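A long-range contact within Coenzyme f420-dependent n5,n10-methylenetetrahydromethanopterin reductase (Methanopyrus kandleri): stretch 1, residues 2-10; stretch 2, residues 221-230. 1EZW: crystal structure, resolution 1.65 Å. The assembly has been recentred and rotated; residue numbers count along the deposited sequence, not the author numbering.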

# COMPACT_ATOMS: atom_id res chain seq x y z
N ALA A 2 8.22 -30.36 13.59
CA ALA A 2 7.89 -28.93 13.30
C ALA A 2 8.12 -28.08 14.56
O ALA A 2 7.76 -28.51 15.67
CB ALA A 2 6.43 -28.82 12.83
N GLU A 3 8.73 -26.91 14.41
CA GLU A 3 8.98 -26.00 15.54
C GLU A 3 7.68 -25.34 16.03
O GLU A 3 6.71 -25.22 15.28
CB GLU A 3 9.95 -24.88 15.16
CG GLU A 3 11.33 -25.34 14.72
CD GLU A 3 12.03 -26.15 15.79
OE1 GLU A 3 12.10 -25.67 16.95
OE2 GLU A 3 12.53 -27.26 15.46
N VAL A 4 7.68 -24.90 17.28
CA VAL A 4 6.49 -24.25 17.84
C VAL A 4 6.33 -22.83 17.28
O VAL A 4 7.32 -22.08 17.19
CB VAL A 4 6.56 -24.20 19.36
CG1 VAL A 4 5.31 -23.53 19.91
CG2 VAL A 4 6.62 -25.66 19.91
N SER A 5 5.10 -22.48 16.88
CA SER A 5 4.83 -21.15 16.32
C SER A 5 3.44 -20.68 16.73
O SER A 5 2.61 -21.46 17.18
CB SER A 5 4.88 -21.16 14.78
OG SER A 5 3.82 -21.95 14.24
N PHE A 6 3.18 -19.38 16.53
CA PHE A 6 1.88 -18.81 16.84
C PHE A 6 1.26 -18.22 15.57
O PHE A 6 1.95 -17.57 14.78
CB PHE A 6 2.02 -17.72 17.89
CG PHE A 6 2.31 -18.27 19.27
CD1 PHE A 6 3.58 -18.72 19.58
CD2 PHE A 6 1.28 -18.45 20.17
CE1 PHE A 6 3.83 -19.37 20.79
CE2 PHE A 6 1.51 -19.11 21.41
CZ PHE A 6 2.78 -19.56 21.69
N GLY A 7 -0.01 -18.48 15.38
CA GLY A 7 -0.72 -17.93 14.23
C GLY A 7 -1.91 -17.13 14.75
O GLY A 7 -2.27 -17.20 15.94
N ILE A 8 -2.52 -16.36 13.85
CA ILE A 8 -3.70 -15.60 14.21
C ILE A 8 -4.70 -15.84 13.11
O ILE A 8 -4.32 -15.90 11.93
CB ILE A 8 -3.37 -14.08 14.37
CG1 ILE A 8 -4.64 -13.37 14.83
CG2 ILE A 8 -2.80 -13.49 13.07
CD1 ILE A 8 -4.38 -11.99 15.32
N GLU A 9 -5.96 -16.01 13.49
CA GLU A 9 -7.02 -16.25 12.50
C GLU A 9 -8.05 -15.18 12.72
O GLU A 9 -8.57 -15.01 13.82
CB GLU A 9 -7.60 -17.67 12.67
CG GLU A 9 -8.88 -17.94 11.90
CD GLU A 9 -10.10 -17.65 12.73
OE1 GLU A 9 -10.26 -18.27 13.82
OE2 GLU A 9 -10.91 -16.80 12.32
N LEU A 10 -8.34 -14.42 11.66
CA LEU A 10 -9.30 -13.33 11.74
C LEU A 10 -10.40 -13.54 10.71
O LEU A 10 -10.12 -13.92 9.55
CB LEU A 10 -8.59 -11.99 11.48
CG LEU A 10 -7.61 -11.55 12.58
CD1 LEU A 10 -6.76 -10.38 12.13
CD2 LEU A 10 -8.37 -11.19 13.83
N LEU A 221 5.94 -37.81 11.56
CA LEU A 221 4.98 -36.86 12.10
C LEU A 221 5.63 -35.47 12.26
O LEU A 221 4.93 -34.47 12.19
CB LEU A 221 4.44 -37.35 13.45
CG LEU A 221 3.36 -36.57 14.20
CD1 LEU A 221 2.12 -36.39 13.32
CD2 LEU A 221 2.96 -37.32 15.46
N ASP A 222 6.95 -35.41 12.43
CA ASP A 222 7.58 -34.10 12.60
C ASP A 222 7.64 -33.23 11.35
O ASP A 222 8.05 -32.08 11.41
CB ASP A 222 8.97 -34.22 13.22
CG ASP A 222 9.89 -35.08 12.41
OD1 ASP A 222 10.06 -34.79 11.20
OD2 ASP A 222 10.47 -36.05 12.97
N GLU A 223 7.25 -33.79 10.21
CA GLU A 223 7.21 -33.06 8.95
C GLU A 223 5.89 -32.29 8.85
O GLU A 223 5.69 -31.50 7.93
CB GLU A 223 7.22 -34.03 7.77
CG GLU A 223 8.51 -34.77 7.57
CD GLU A 223 8.42 -35.76 6.42
OE1 GLU A 223 7.86 -35.41 5.36
OE2 GLU A 223 8.93 -36.89 6.59
N ILE A 224 4.99 -32.56 9.78
CA ILE A 224 3.68 -31.95 9.74
C ILE A 224 3.43 -30.95 10.86
O ILE A 224 3.65 -31.22 12.03
CB ILE A 224 2.61 -33.07 9.77
CG1 ILE A 224 2.90 -34.02 8.59
CG2 ILE A 224 1.20 -32.48 9.67
CD1 ILE A 224 2.10 -35.25 8.58
N ASP A 225 3.03 -29.75 10.46
CA ASP A 225 2.72 -28.70 11.42
C ASP A 225 1.28 -28.91 11.87
O ASP A 225 0.33 -28.67 11.10
CB ASP A 225 2.92 -27.32 10.74
CG ASP A 225 2.80 -26.15 11.72
OD1 ASP A 225 3.01 -26.35 12.93
OD2 ASP A 225 2.54 -25.01 11.27
N VAL A 226 1.08 -29.38 13.11
CA VAL A 226 -0.26 -29.59 13.63
C VAL A 226 -0.73 -28.28 14.26
O VAL A 226 -0.27 -27.89 15.34
CB VAL A 226 -0.28 -30.74 14.70
CG1 VAL A 226 -1.67 -30.95 15.23
CG2 VAL A 226 0.18 -32.03 14.03
N ALA A 227 -1.67 -27.62 13.58
CA ALA A 227 -2.15 -26.31 14.01
C ALA A 227 -3.49 -26.35 14.67
O ALA A 227 -4.47 -26.86 14.11
CB ALA A 227 -2.19 -25.37 12.80
N ALA A 228 -3.55 -25.82 15.89
CA ALA A 228 -4.81 -25.78 16.60
C ALA A 228 -5.52 -24.46 16.30
O ALA A 228 -5.00 -23.41 16.65
CB ALA A 228 -4.56 -25.88 18.12
N TYR A 229 -6.66 -24.53 15.62
CA TYR A 229 -7.45 -23.33 15.32
C TYR A 229 -8.32 -23.19 16.58
O TYR A 229 -9.37 -23.84 16.70
CB TYR A 229 -8.30 -23.59 14.07
CG TYR A 229 -7.81 -22.90 12.79
CD1 TYR A 229 -6.47 -22.55 12.60
CD2 TYR A 229 -8.70 -22.65 11.75
CE1 TYR A 229 -6.03 -21.97 11.39
CE2 TYR A 229 -8.28 -22.08 10.54
CZ TYR A 229 -6.95 -21.74 10.37
OH TYR A 229 -6.54 -21.22 9.15
N THR A 230 -7.89 -22.34 17.51
CA THR A 230 -8.58 -22.18 18.79
C THR A 230 -9.55 -21.04 18.98
O THR A 230 -9.60 -20.09 18.18
CB THR A 230 -7.54 -22.00 19.92
OG1 THR A 230 -6.99 -20.66 19.88
CG2 THR A 230 -6.38 -23.01 19.77
O HOH W 1 4.85 -24.32 13.64

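Two segments can run side by side without sharing a ladder of backbone hydrogen bonds, and this pair from a methylenetetrahydromethanopterin reductase is a compact example. The stretches are some 220 residues apart in sequence, yet their end-to-end directions differ by only 12°. The backbones are closest at the start: CA of Ala2 lies 5.2 Å from CA of Asp222, against 7.6 Å between CA of Glu9 and CA of Tyr229, and they are wider still in between. Contact is therefore sparse, and the two stretches together bury just 259 Å².

Stretch 2 opens with a 3-10 segment, whose turn is fastened by a hydrogen bond from Ile224 N to Leu221 O (3.1 Å). Within it, the carbonyl of Asp222 accepts the one direct hydrogen bond between the stretches, donated by Ala2 N to Asp222 O at 2.8 Å. Beside this bond the methyl group of Ala2, pointing toward stretch 2, lies against the backbone that follows: CB of Ala2 is 3.8 Å from O of Ile224 and 4.0 Å from CA of Asp225. The Ile224 side chain itself points away.

At Asp225 the strand begins and the link becomes indirect. Its CA-to-CB bond points sideways, but the t rotamer brings the carboxylate nearer to stretch 1. OD2 of Asp225 remains 4.5 Å from OG of Ser5, and a water whose O lies 2.8 Å from Asp225 OD1, 2.6 Å from Glu3 O and 2.7 Å from Ser5 OG is hydrogen-bonded to all three.

Val226, Ala227 and Ala228 make no contact with stretch 1. The gap is spanned again at Tyr229, whose ring approaches the aliphatic part of Glu9 obliquely, CE2 of Tyr229 lying 4.4 Å from CG of Glu9. This is loose van der Waals packing, without a polar bond. The general lesson is that parallel course alone does not make paired strands.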